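DUF3863 domain-containing protein (Parabacteroides distasonis, PDB 3LM3) is of unknown function but probably acts on carbohydrates, as a glycoside hydrolase or a carbohydrate deacetylase. Local coordinates at residues A[129-134]-A[164-169]; A[152-157]-A[208-213]; A[220-225]-A[361-366]; A[268-273]-A[308-313]; A[277-282]-A[323-328]. One frame throughout, in Å; residues are numbered along the deposited sequence.

Contact 1: residues A[129-134]-A[164-169]; sequences EAIEII and ENIHVA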
# COMPACT_ATOMS: atom_id res chain seq x y z
N GLU A 129 15.62 -13.09 10.71
CA GLU A 129 15.93 -14.39 10.11
C GLU A 129 15.76 -14.38 8.60
O GLU A 129 16.59 -14.92 7.85
CB GLU A 129 15.01 -15.48 10.71
CG GLU A 129 15.35 -15.86 12.14
CD GLU A 129 14.35 -16.81 12.79
OE1 GLU A 129 13.29 -17.13 12.17
OE2 GLU A 129 14.59 -17.16 13.96
N ALA A 130 14.67 -13.79 8.13
CA ALA A 130 14.43 -13.69 6.68
C ALA A 130 15.46 -12.84 5.97
O ALA A 130 15.92 -13.20 4.89
CB ALA A 130 13.01 -13.10 6.43
N ILE A 131 15.83 -11.71 6.58
CA ILE A 131 16.85 -10.83 5.99
C ILE A 131 18.17 -11.60 5.83
O ILE A 131 18.82 -11.50 4.79
CB ILE A 131 17.06 -9.57 6.82
CG1 ILE A 131 15.84 -8.64 6.75
CG2 ILE A 131 18.32 -8.79 6.36
CD1 ILE A 131 15.76 -7.66 7.89
N GLU A 132 18.55 -12.41 6.81
CA GLU A 132 19.79 -13.19 6.74
C GLU A 132 19.72 -14.22 5.61
O GLU A 132 20.66 -14.36 4.84
CB GLU A 132 20.04 -13.89 8.06
CG GLU A 132 21.35 -14.64 8.12
CD GLU A 132 22.57 -13.74 8.00
OE1 GLU A 132 22.46 -12.53 8.30
OE2 GLU A 132 23.63 -14.25 7.61
N ILE A 133 18.59 -14.93 5.51
CA ILE A 133 18.39 -15.90 4.43
C ILE A 133 18.52 -15.24 3.07
O ILE A 133 19.18 -15.73 2.15
CB ILE A 133 17.03 -16.64 4.55
CG1 ILE A 133 17.02 -17.57 5.77
CG2 ILE A 133 16.72 -17.40 3.25
CD1 ILE A 133 15.61 -17.91 6.22
N ILE A 134 17.90 -14.09 2.93
CA ILE A 134 17.90 -13.35 1.66
C ILE A 134 19.30 -12.83 1.31
O ILE A 134 19.74 -12.92 0.15
CB ILE A 134 16.84 -12.21 1.69
CG1 ILE A 134 15.46 -12.85 1.60
CG2 ILE A 134 17.03 -11.23 0.52
CD1 ILE A 134 14.35 -11.90 1.95
N GLU A 164 18.30 -3.20 12.00
CA GLU A 164 18.63 -3.75 10.68
C GLU A 164 19.08 -2.71 9.66
O GLU A 164 19.42 -3.06 8.52
CB GLU A 164 17.46 -4.60 10.14
CG GLU A 164 17.20 -5.86 10.96
CD GLU A 164 18.28 -6.95 10.80
OE1 GLU A 164 19.29 -6.78 10.11
OE2 GLU A 164 18.10 -8.02 11.41
N ASN A 165 19.09 -1.43 10.05
CA ASN A 165 19.45 -0.36 9.15
C ASN A 165 18.65 -0.43 7.84
O ASN A 165 19.19 -0.23 6.73
CB ASN A 165 20.97 -0.38 8.90
CG ASN A 165 21.48 0.90 8.28
OD1 ASN A 165 20.94 2.00 8.48
ND2 ASN A 165 22.58 0.77 7.53
N ILE A 166 17.34 -0.71 7.97
CA ILE A 166 16.40 -0.72 6.84
C ILE A 166 15.38 0.35 7.16
O ILE A 166 14.82 0.36 8.24
CB ILE A 166 15.76 -2.09 6.64
CG1 ILE A 166 16.81 -3.04 6.05
CG2 ILE A 166 14.49 -1.96 5.75
CD1 ILE A 166 16.36 -4.51 6.03
N HIS A 167 15.19 1.28 6.22
CA HIS A 167 14.50 2.53 6.51
C HIS A 167 13.27 2.74 5.62
O HIS A 167 12.77 3.85 5.53
CB HIS A 167 15.46 3.73 6.40
CG HIS A 167 16.60 3.64 7.35
ND1 HIS A 167 16.49 3.98 8.68
CD2 HIS A 167 17.87 3.19 7.17
CE1 HIS A 167 17.66 3.78 9.28
NE2 HIS A 167 18.50 3.25 8.40
N VAL A 168 12.79 1.65 5.01
CA VAL A 168 11.54 1.68 4.27
C VAL A 168 10.76 0.41 4.62
O VAL A 168 11.35 -0.68 4.71
CB VAL A 168 11.79 1.71 2.75
CG1 VAL A 168 10.44 1.77 1.95
CG2 VAL A 168 12.70 2.87 2.41
N ALA A 169 9.45 0.52 4.80
CA ALA A 169 8.63 -0.67 4.87
C ALA A 169 7.25 -0.39 4.29
O ALA A 169 6.68 0.68 4.50
CB ALA A 169 8.47 -1.21 6.31
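The delta methyls of Ile-131 and Ile-166 meet end on, CD1 to CD1 at 3.7 Å. The same methyl of Ile-131 also rests on Glu-164, 3.8 Å from its CG and 3.9 Å from its CD, so one CD1 atom carries the whole tight part of the contact. Ile-131 stands on helix 120-138, while Glu-164 and Ile-166 belong to the turn between helix 154-163 and strand 168-172, a helix-to-strand connection of the alternating kind expected in a barrel-like α/β fold. The bend at chi2 (-71°) lays the CG-CD part of Glu-164 along the isoleucine methyl. Its carboxylate lies at the border of this apolar patch and is well supplied: OE2 hydrogen-bonds to Ser-128 and OE1 makes a salt bridge to Arg-143, itself packed against Ile-131.

On the looser side, Asn-165 is exposed and leaves the helix with positive phi. Its OD1 accepts from NE2 of His-167 at 2.7 Å (N-H...O 160°); the bond lies in the imidazole plane but is tilted from the amide plane of the asparagine. That bond ties the two residues flanking Ile-166 to each other. The chemistry implies a division of labour: dispersion between methyl and methylene groups joins the two segments, while charge is settled at the border, where Arg-143 and Ser-128 probably lower the cost of placing a carboxylate beside buried isoleucines.

Contact 2: residues A[152-157]-A[208-213]; sequences LSADNL and DFIDCV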
# COMPACT_ATOMS: atom_id res chain seq x y z
N LEU A 152 2.48 -4.20 10.11
CA LEU A 152 3.57 -4.14 11.10
C LEU A 152 3.13 -3.19 12.22
O LEU A 152 2.20 -2.39 12.06
CB LEU A 152 4.89 -3.66 10.48
CG LEU A 152 5.47 -4.53 9.35
CD1 LEU A 152 6.81 -3.98 8.82
CD2 LEU A 152 5.64 -6.00 9.78
N SER A 153 3.74 -3.34 13.39
CA SER A 153 3.58 -2.37 14.47
C SER A 153 4.68 -1.30 14.41
O SER A 153 5.75 -1.46 13.78
CB SER A 153 3.66 -3.07 15.82
OG SER A 153 4.95 -3.65 16.02
N ALA A 154 4.47 -0.23 15.14
CA ALA A 154 5.49 0.80 15.28
C ALA A 154 6.81 0.20 15.77
O ALA A 154 7.90 0.58 15.30
CB ALA A 154 5.01 1.92 16.22
N ASP A 155 6.72 -0.73 16.71
CA ASP A 155 7.95 -1.32 17.22
C ASP A 155 8.71 -2.10 16.16
O ASP A 155 9.96 -2.14 16.14
CB ASP A 155 7.65 -2.24 18.41
CG ASP A 155 8.90 -2.80 19.01
OD1 ASP A 155 9.60 -2.02 19.66
OD2 ASP A 155 9.18 -3.99 18.80
N ASN A 156 7.99 -2.74 15.24
CA ASN A 156 8.63 -3.46 14.15
C ASN A 156 9.41 -2.49 13.24
O ASN A 156 10.48 -2.79 12.72
CB ASN A 156 7.62 -4.22 13.30
CG ASN A 156 6.80 -5.26 14.03
OD1 ASN A 156 5.66 -5.52 13.61
ND2 ASN A 156 7.34 -5.90 15.06
N LEU A 157 8.82 -1.32 13.00
CA LEU A 157 9.46 -0.31 12.15
C LEU A 157 10.69 0.31 12.82
O LEU A 157 11.73 0.51 12.18
CB LEU A 157 8.41 0.73 11.76
CG LEU A 157 7.17 0.14 11.09
CD1 LEU A 157 6.13 1.21 10.80
CD2 LEU A 157 7.57 -0.58 9.83
N ASP A 208 9.07 10.94 19.40
CA ASP A 208 8.36 9.78 18.91
C ASP A 208 8.76 9.38 17.48
O ASP A 208 8.09 8.56 16.85
CB ASP A 208 6.83 9.97 19.04
CG ASP A 208 6.28 11.03 18.13
OD1 ASP A 208 6.97 12.04 17.86
OD2 ASP A 208 5.11 10.88 17.70
N PHE A 209 9.90 9.87 17.01
CA PHE A 209 10.29 9.70 15.61
C PHE A 209 10.81 8.28 15.36
O PHE A 209 11.62 7.75 16.16
CB PHE A 209 11.36 10.72 15.23
CG PHE A 209 11.61 10.84 13.74
CD1 PHE A 209 10.71 11.53 12.92
CD2 PHE A 209 12.73 10.26 13.17
CE1 PHE A 209 10.95 11.67 11.55
CE2 PHE A 209 12.96 10.38 11.79
CZ PHE A 209 12.09 11.08 11.00
N ILE A 210 10.39 7.67 14.27
CA ILE A 210 11.01 6.45 13.76
C ILE A 210 11.52 6.73 12.34
O ILE A 210 10.74 7.17 11.48
CB ILE A 210 9.99 5.30 13.69
CG1 ILE A 210 9.44 4.95 15.07
CG2 ILE A 210 10.60 4.06 13.00
CD1 ILE A 210 8.24 4.01 15.02
N ASP A 211 12.80 6.48 12.09
CA ASP A 211 13.42 6.73 10.78
C ASP A 211 13.14 5.56 9.83
O ASP A 211 14.05 4.86 9.40
CB ASP A 211 14.91 7.02 10.96
CG ASP A 211 15.59 7.49 9.68
OD1 ASP A 211 14.92 7.86 8.71
OD2 ASP A 211 16.83 7.47 9.65
N CYS A 212 11.87 5.36 9.51
CA CYS A 212 11.46 4.37 8.56
C CYS A 212 10.29 4.96 7.81
O CYS A 212 9.33 5.45 8.41
CB CYS A 212 11.03 3.09 9.28
SG CYS A 212 10.75 1.68 8.13
N VAL A 213 10.37 4.93 6.50
CA VAL A 213 9.31 5.45 5.65
C VAL A 213 8.24 4.37 5.54
O VAL A 213 8.50 3.23 5.16
CB VAL A 213 9.85 5.75 4.24
CG1 VAL A 213 8.73 6.34 3.35
CG2 VAL A 213 11.03 6.70 4.30
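Ile-210 lays both of its branches on the first turns of helix 154-163. Its CD1 lies 3.5 Å from the carbonyl O of Ala-154 and 4.0 Å from the CB of that alanine, while CG2 rests 3.8 Å from the backbone C of Leu-157. Farther along, CB of Cys-212 approaches the O of Leu-157 at 3.9 Å, and its SG, anti to the backbone N (chi1 -171°), looks across at Leu-157 CD2. Cut back to an alanine, Ile-210 is likely to leave a gap beside Ala-154 and Leu-157.

Segment 208-213 leads into strand 213-216, the parallel neighbour of strand 168-172, which follows helix 154-163. The start of this helix is closed by a capping box. OG of Ser-153 accepts from the N of Asn-156, and OD1 of Asn-156 accepts from the N of Ser-153 at 2.9 Å, nearly straight at 170° but from above the amide plane. On the loop side, Asp-211 centres an inverse gamma turn, closed by a weak bond from Cys-212 N to Ile-210 O, which puts Ile-210 and Cys-212 on the helix while Asp-211 turns away. Asp-211 makes a salt bridge with Arg-330 of helix 322-332.

Contact 3: residues A[220-225]-A[361-366]; sequences MDFICA and WFMNKE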
# COMPACT_ATOMS: atom_id res chain seq x y z
N MSE A 220 -5.48 3.02 -3.99
CA MSE A 220 -6.94 2.95 -4.01
C MSE A 220 -7.58 4.02 -4.87
O MSE A 220 -7.09 5.15 -4.97
CB MSE A 220 -7.50 3.11 -2.61
CG MSE A 220 -7.18 1.98 -1.68
SE MSE A 220 -7.97 0.31 -2.23
CE MSE A 220 -6.52 -0.42 -3.16
N ASP A 221 -8.74 3.67 -5.43
CA ASP A 221 -9.67 4.69 -5.91
C ASP A 221 -10.33 5.21 -4.64
O ASP A 221 -11.05 4.48 -3.96
CB ASP A 221 -10.67 4.05 -6.86
CG ASP A 221 -11.67 5.07 -7.43
OD1 ASP A 221 -12.04 6.01 -6.69
OD2 ASP A 221 -12.06 4.94 -8.63
N PHE A 222 -10.08 6.48 -4.32
CA PHE A 222 -10.55 7.03 -3.05
C PHE A 222 -12.06 6.96 -2.89
O PHE A 222 -12.57 6.77 -1.78
CB PHE A 222 -10.11 8.49 -2.90
CG PHE A 222 -8.64 8.69 -2.67
CD1 PHE A 222 -8.02 8.13 -1.57
CD2 PHE A 222 -7.91 9.57 -3.45
CE1 PHE A 222 -6.69 8.37 -1.31
CE2 PHE A 222 -6.56 9.82 -3.19
CZ PHE A 222 -5.97 9.24 -2.11
N ILE A 223 -12.81 7.09 -3.97
CA ILE A 223 -14.27 6.99 -3.89
C ILE A 223 -14.68 5.57 -3.49
O ILE A 223 -15.54 5.39 -2.61
CB ILE A 223 -14.92 7.46 -5.20
CG1 ILE A 223 -14.74 9.00 -5.29
CG2 ILE A 223 -16.41 7.10 -5.23
CD1 ILE A 223 -15.06 9.60 -6.64
N CYS A 224 -14.07 4.55 -4.08
CA CYS A 224 -14.40 3.18 -3.73
C CYS A 224 -14.02 2.85 -2.29
O CYS A 224 -14.72 2.11 -1.59
CB CYS A 224 -13.68 2.21 -4.66
SG CYS A 224 -13.99 2.48 -6.44
N ALA A 225 -12.89 3.41 -1.85
CA ALA A 225 -12.28 3.04 -0.57
C ALA A 225 -12.98 3.64 0.63
O ALA A 225 -12.63 3.31 1.75
CB ALA A 225 -10.79 3.43 -0.59
N TRP A 361 -8.99 14.90 -0.48
CA TRP A 361 -8.23 14.48 0.71
C TRP A 361 -7.13 15.49 1.01
O TRP A 361 -6.53 16.05 0.09
CB TRP A 361 -7.55 13.12 0.47
CG TRP A 361 -8.37 11.93 0.85
CD1 TRP A 361 -9.02 11.07 0.01
CD2 TRP A 361 -8.65 11.49 2.18
NE1 TRP A 361 -9.66 10.09 0.75
CE2 TRP A 361 -9.45 10.33 2.08
CE3 TRP A 361 -8.31 11.96 3.46
CZ2 TRP A 361 -9.91 9.66 3.20
CZ3 TRP A 361 -8.79 11.28 4.57
CH2 TRP A 361 -9.56 10.14 4.43
N PHE A 362 -6.90 15.70 2.30
CA PHE A 362 -5.84 16.54 2.85
C PHE A 362 -5.15 15.71 3.92
O PHE A 362 -5.82 15.15 4.80
CB PHE A 362 -6.44 17.80 3.49
CG PHE A 362 -7.28 18.61 2.55
CD1 PHE A 362 -8.60 18.26 2.31
CD2 PHE A 362 -6.74 19.71 1.86
CE1 PHE A 362 -9.39 18.99 1.45
CE2 PHE A 362 -7.54 20.45 0.98
CZ PHE A 362 -8.86 20.07 0.78
N MSE A 363 -3.83 15.61 3.85
CA MSE A 363 -3.08 14.81 4.80
C MSE A 363 -1.82 15.56 5.22
O MSE A 363 -1.02 15.98 4.37
CB MSE A 363 -2.67 13.47 4.18
CG MSE A 363 -3.83 12.59 3.79
SE MSE A 363 -3.38 11.35 2.38
CE MSE A 363 -5.07 10.34 2.29
N ASN A 364 -1.66 15.73 6.52
CA ASN A 364 -0.48 16.40 7.04
C ASN A 364 -0.07 15.73 8.37
O ASN A 364 -0.69 14.76 8.79
CB ASN A 364 -0.73 17.91 7.18
CG ASN A 364 -1.86 18.21 8.14
OD1 ASN A 364 -1.77 17.95 9.33
ND2 ASN A 364 -2.98 18.70 7.58
N LYS A 365 0.98 16.23 9.01
CA LYS A 365 1.49 15.60 10.23
C LYS A 365 0.43 15.51 11.33
O LYS A 365 0.43 14.60 12.13
CB LYS A 365 2.70 16.39 10.75
CG LYS A 365 3.30 15.85 12.03
CD LYS A 365 4.49 16.67 12.49
CE LYS A 365 4.07 17.84 13.32
NZ LYS A 365 5.24 18.64 13.87
N GLU A 366 -0.46 16.50 11.38
CA GLU A 366 -1.38 16.63 12.49
C GLU A 366 -2.78 16.07 12.28
O GLU A 366 -3.46 15.81 13.25
CB GLU A 366 -1.41 18.06 12.99
CG GLU A 366 -0.12 18.43 13.73
CD GLU A 366 -0.18 19.83 14.35
OE1 GLU A 366 -0.17 20.82 13.59
OE2 GLU A 366 -0.22 19.89 15.59
O HOH W 1 -11.18 7.61 0.46
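One face of the Phe-222 ring receives the indole of Trp-361, whose CD1 stands 3.5 Å above the phenyl plane and toward its rim. The rings are set obliquely, with planes at 47° and the phenyl and pyrrole centroids 4.4 Å apart. The indole has its own cover: the terminal methyl CE of Met-363, a selenomethionine, lies over one of its faces. That CE also nears Phe-222, at 4.4 Å from CE1.

At the indole edge, in plane, a water accepts from Trp-361 NE1 at 2.9 Å and donates to the carbonyl O of Phe-222 at 2.8 Å, giving a buried N-H and a buried carbonyl a common partner. Phe-222 begins a short, weakly bonded helix whose N-cap is Asp-221; with CG beside its own backbone N (chi1 -71°) the phenyl ring is directed to the strand. Replacing Phe-222 by an alanine is likely to open a gap beside CD1 and NE1 of Trp-361.

Strand 357-363 runs between antiparallel strands 341-346 and 367-374, and Trp-361 also touches Arg-368 and Ala-370 of the latter. Phe-222 packs on Glu-345 of strand 341-346, Ile-268 of helix 255-277 and the ring of Trp-174, so the short helix 222-225 sits between the antiparallel sheet and helix 255-277.

Contact 4: residues A[268-273]-A[308-313]; sequences IHFDKG and TGTKER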
# COMPACT_ATOMS: atom_id res chain seq x y z
N ILE A 268 -5.28 9.93 -10.67
CA ILE A 268 -5.38 10.69 -9.43
C ILE A 268 -4.01 11.20 -9.00
O ILE A 268 -3.84 12.33 -8.50
CB ILE A 268 -5.96 9.82 -8.29
CG1 ILE A 268 -7.35 9.31 -8.64
CG2 ILE A 268 -5.96 10.55 -6.91
CD1 ILE A 268 -7.89 8.24 -7.62
N HIS A 269 -3.00 10.36 -9.22
CA HIS A 269 -1.62 10.60 -8.82
C HIS A 269 -0.77 11.24 -9.90
O HIS A 269 0.06 12.10 -9.61
CB HIS A 269 -1.03 9.27 -8.38
CG HIS A 269 -1.77 8.72 -7.21
ND1 HIS A 269 -1.49 9.14 -5.93
CD2 HIS A 269 -2.90 7.99 -7.14
CE1 HIS A 269 -2.39 8.64 -5.11
NE2 HIS A 269 -3.26 7.93 -5.82
N PHE A 270 -0.95 10.78 -11.12
CA PHE A 270 -0.04 11.18 -12.21
C PHE A 270 -0.51 12.39 -13.01
O PHE A 270 0.29 12.97 -13.75
CB PHE A 270 0.18 9.98 -13.13
CG PHE A 270 0.95 8.82 -12.51
CD1 PHE A 270 1.64 8.95 -11.30
CD2 PHE A 270 1.05 7.61 -13.20
CE1 PHE A 270 2.38 7.89 -10.79
CE2 PHE A 270 1.78 6.55 -12.67
CZ PHE A 270 2.45 6.71 -11.47
N ASP A 271 -1.77 12.81 -12.82
CA ASP A 271 -2.25 14.08 -13.38
C ASP A 271 -2.31 15.11 -12.24
O ASP A 271 -1.28 15.75 -11.92
CB ASP A 271 -3.60 13.85 -14.08
CG ASP A 271 -3.45 13.13 -15.43
OD1 ASP A 271 -2.35 13.14 -16.03
OD2 ASP A 271 -4.50 12.57 -15.88
N LYS A 272 -3.43 15.23 -11.55
CA LYS A 272 -3.62 16.27 -10.53
C LYS A 272 -2.68 16.08 -9.33
O LYS A 272 -2.15 17.04 -8.81
CB LYS A 272 -5.08 16.29 -10.07
CG LYS A 272 -5.41 17.29 -8.96
CD LYS A 272 -5.32 18.74 -9.41
CE LYS A 272 -6.23 19.60 -8.53
NZ LYS A 272 -6.26 21.02 -8.96
N GLY A 273 -2.49 14.84 -8.90
CA GLY A 273 -1.66 14.62 -7.71
C GLY A 273 -0.27 15.21 -7.82
O GLY A 273 0.25 15.87 -6.90
N THR A 308 2.09 -1.08 -20.16
CA THR A 308 2.09 -0.40 -21.44
C THR A 308 1.19 0.83 -21.42
O THR A 308 1.55 1.88 -21.95
CB THR A 308 1.62 -1.33 -22.56
OG1 THR A 308 2.58 -2.39 -22.73
CG2 THR A 308 1.48 -0.55 -23.87
N GLY A 309 0.02 0.71 -20.80
CA GLY A 309 -0.91 1.81 -20.76
C GLY A 309 -0.40 2.98 -19.91
O GLY A 309 -0.58 4.15 -20.23
N THR A 310 0.26 2.64 -18.81
CA THR A 310 0.90 3.63 -17.96
C THR A 310 1.99 4.37 -18.73
O THR A 310 2.05 5.59 -18.69
CB THR A 310 1.46 2.97 -16.69
OG1 THR A 310 0.40 2.29 -15.99
CG2 THR A 310 2.07 3.99 -15.75
N LYS A 311 2.87 3.63 -19.39
CA LYS A 311 3.98 4.25 -20.14
C LYS A 311 3.48 5.06 -21.35
O LYS A 311 4.09 6.05 -21.73
CB LYS A 311 5.00 3.20 -20.58
CG LYS A 311 5.76 2.52 -19.46
CD LYS A 311 6.70 3.41 -18.67
CE LYS A 311 7.95 3.76 -19.39
NZ LYS A 311 8.91 4.40 -18.42
N GLU A 312 2.39 4.64 -21.96
CA GLU A 312 1.86 5.37 -23.09
C GLU A 312 1.38 6.76 -22.67
O GLU A 312 1.68 7.77 -23.33
CB GLU A 312 0.71 4.61 -23.74
CG GLU A 312 0.06 5.30 -24.91
CD GLU A 312 -0.99 4.41 -25.55
OE1 GLU A 312 -0.60 3.43 -26.21
OE2 GLU A 312 -2.20 4.68 -25.36
N ARG A 313 0.67 6.82 -21.55
CA ARG A 313 0.07 8.07 -21.10
C ARG A 313 1.04 8.96 -20.34
O ARG A 313 0.96 10.19 -20.44
CB ARG A 313 -1.17 7.75 -20.28
CG ARG A 313 -1.94 8.94 -19.82
CD ARG A 313 -3.31 8.53 -19.37
NE ARG A 313 -4.02 9.61 -18.70
CZ ARG A 313 -5.21 9.48 -18.11
NH1 ARG A 313 -5.88 8.32 -18.18
NH2 ARG A 313 -5.74 10.50 -17.45
O HOH W 2 -2.89 12.25 -18.63
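The carboxylate of Asp-271 is gripped through both oxygens. OD2 takes NH2 of Arg-313 on its syn lone pair at 2.9 Å, a salt bridge that is bent (N-H...O 136°), with the oxygen 25° out of the guanidinium plane. The pair links helices 255-277 and 296-313, which come before and after strand 280-287 in the α/β succession of the fold. A water donates to Asp-271 OD1 at 2.8 Å and accepts from Arg-313 NE at 2.9 Å, in the guanidinium plane, completing by way of solvent what would otherwise be a one-bond pairing. Trp-314 NE1 holds OD1 as well.

Arg-313 comes across at about a right angle, its chain extended from CG to NE; it is exposed, so the bridge lies at the outer margin of the helix pair. The first helix widens here into a pi-type turn, Gly-273 N reaching back weakly to Ile-268 O.

Inward of the ion pair the contact turns apolar. Thr-310 sends its hydroxyl to Trp-306 O and to Glu-266, which leaves the methyl to face Phe-270. Trp-314 meets the Phe-270 ring edge-to-face, and CG2 of Thr-310 sits at the edge of that ring, 4.0 Å from CE2.

Contact 5: residues A[277-282]-A[323-328]; sequences NGFGWV and GEFGEL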
# COMPACT_ATOMS: atom_id res chain seq x y z
N ASN A 277 1.25 17.83 -5.26
CA ASN A 277 2.20 17.27 -4.27
C ASN A 277 3.65 17.33 -4.68
O ASN A 277 4.53 17.07 -3.86
CB ASN A 277 1.80 15.83 -3.95
CG ASN A 277 0.40 15.76 -3.38
OD1 ASN A 277 0.05 16.61 -2.54
ND2 ASN A 277 -0.43 14.81 -3.87
N GLY A 278 3.91 17.57 -5.95
CA GLY A 278 5.26 17.66 -6.45
C GLY A 278 5.84 16.36 -6.99
O GLY A 278 6.89 16.37 -7.62
N PHE A 279 5.18 15.24 -6.72
CA PHE A 279 5.55 13.95 -7.31
C PHE A 279 4.26 13.14 -7.35
O PHE A 279 3.26 13.53 -6.71
CB PHE A 279 6.61 13.19 -6.49
CG PHE A 279 6.16 12.75 -5.11
CD1 PHE A 279 6.28 13.58 -4.02
CD2 PHE A 279 5.66 11.47 -4.93
CE1 PHE A 279 5.88 13.16 -2.74
CE2 PHE A 279 5.25 11.06 -3.67
CZ PHE A 279 5.36 11.89 -2.58
N GLY A 280 4.29 12.02 -8.07
CA GLY A 280 3.17 11.08 -8.05
C GLY A 280 3.70 9.69 -7.82
O GLY A 280 4.74 9.34 -8.36
N TRP A 281 2.95 8.88 -7.07
CA TRP A 281 3.37 7.53 -6.73
C TRP A 281 2.17 6.59 -6.68
O TRP A 281 1.16 6.89 -6.02
CB TRP A 281 4.08 7.53 -5.37
CG TRP A 281 4.33 6.16 -4.81
CD1 TRP A 281 4.99 5.12 -5.42
CD2 TRP A 281 3.89 5.67 -3.54
NE1 TRP A 281 5.00 4.02 -4.57
CE2 TRP A 281 4.30 4.33 -3.44
CE3 TRP A 281 3.17 6.24 -2.48
CZ2 TRP A 281 4.05 3.54 -2.31
CZ3 TRP A 281 2.90 5.46 -1.39
CH2 TRP A 281 3.34 4.14 -1.30
N VAL A 282 2.29 5.49 -7.40
CA VAL A 282 1.34 4.40 -7.42
C VAL A 282 2.05 3.15 -6.90
O VAL A 282 3.17 2.84 -7.32
CB VAL A 282 0.83 4.15 -8.85
CG1 VAL A 282 0.12 2.80 -8.97
CG2 VAL A 282 -0.04 5.34 -9.31
N GLY A 323 11.71 -0.36 -2.05
CA GLY A 323 12.81 0.17 -1.28
C GLY A 323 13.46 1.39 -1.93
O GLY A 323 13.81 2.36 -1.25
N GLU A 324 13.65 1.36 -3.25
CA GLU A 324 14.28 2.50 -3.96
C GLU A 324 13.41 3.73 -3.81
O GLU A 324 13.89 4.84 -3.57
CB GLU A 324 14.41 2.23 -5.46
CG GLU A 324 15.53 1.47 -5.92
CD GLU A 324 15.44 1.51 -7.45
OE1 GLU A 324 14.68 0.71 -8.00
OE2 GLU A 324 15.98 2.45 -8.07
N PHE A 325 12.10 3.57 -4.01
CA PHE A 325 11.20 4.70 -3.92
C PHE A 325 11.20 5.27 -2.50
O PHE A 325 11.27 6.48 -2.32
CB PHE A 325 9.77 4.32 -4.33
CG PHE A 325 8.80 5.43 -4.09
CD1 PHE A 325 8.82 6.58 -4.87
CD2 PHE A 325 7.91 5.38 -3.01
CE1 PHE A 325 7.99 7.67 -4.56
CE2 PHE A 325 7.11 6.42 -2.69
CZ PHE A 325 7.10 7.58 -3.48
N GLY A 326 11.10 4.41 -1.49
CA GLY A 326 11.12 4.90 -0.11
C GLY A 326 12.38 5.68 0.19
O GLY A 326 12.34 6.69 0.88
N GLU A 327 13.52 5.21 -0.32
CA GLU A 327 14.77 5.94 -0.07
C GLU A 327 14.83 7.22 -0.87
O GLU A 327 15.39 8.19 -0.37
CB GLU A 327 16.00 5.08 -0.30
CG GLU A 327 16.18 3.99 0.75
CD GLU A 327 16.52 4.52 2.13
OE1 GLU A 327 16.89 5.70 2.31
OE2 GLU A 327 16.40 3.72 3.07
N LEU A 328 14.23 7.28 -2.07
CA LEU A 328 14.12 8.58 -2.76
C LEU A 328 13.31 9.57 -1.93
O LEU A 328 13.67 10.75 -1.82
CB LEU A 328 13.48 8.43 -4.15
CG LEU A 328 14.37 7.87 -5.23
CD1 LEU A 328 13.53 7.50 -6.46
CD2 LEU A 328 15.51 8.86 -5.58
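Trp-281 and Phe-325 lie flat against each other: the indole five-membered ring and the phenyl ring are stacked face to face, centroids 3.8 Å apart and planes only 14° from parallel. The overlap is not symmetrical. CD1 of Trp-281 stands above the middle of the phenyl ring, whereas CE2 of Phe-325 hangs toward the rim of the indole, 3.3 Å above its plane. At 3.4 Å, CZ of Phe-325 meets CG of Trp-281, and CZ reaches on to the tryptophan CB at 3.6 Å. Both rings are sent across by the same choice of first torsion, with CG anti to the backbone N: 170° in Trp-281 and 173° in Phe-325.

Phe-279, two residues before the tryptophan, comes at the phenyl ring quite differently. Its side chain crosses that of Phe-325 at about a right angle and sets CE2 in the plane of the phenyl ring, at its edge, 3.9 Å from CZ. Phe-325 is therefore held over one face by the indole and at its rim by a second phenylalanine, which probably restricts sliding of the ring. The polar edge of the indole is settled too, NE1 being hydrogen-bonded to Thr-24 OG1.

Strand 280-287 pairs in parallel with strand 21-29, and helix 322-332 packs on both through Phe-325, which also touches Phe-22 and Thr-24, a helix-on-strand packing consistent with the α/β barrel-like fold of GH_CE relatives. Leu-215 of strand 213-216 packs on Trp-281 and Phe-325 alike, so the aromatic stack joins strands of two parallel sheets to the helix.

Overall arrangement
From the N terminus, contact 1 is the first to close, over a short loop, and contact 2, closing 50 residues, crosses it, since 152-157 lies between the segments of contact 1. The two meet where His-167 bonds to the backbone of Asp-211 and Val-213. Later, contact 3 closes a long loop of 135 residues that encloses contacts 4 and 5, which close 34 and 40 residues and cross one another. Phe-222 touches Ile-268, linking contacts 3 and 4; Phe-270 touches Val-282, linking 4 and 5. Helix 322-332 brings contacts 1 and 2 to contact 5: Val-168 and Val-213 both pack on it. Contact 3 ties in the antiparallel sheet; the others hold helices and loops to the parallel strands and to each other.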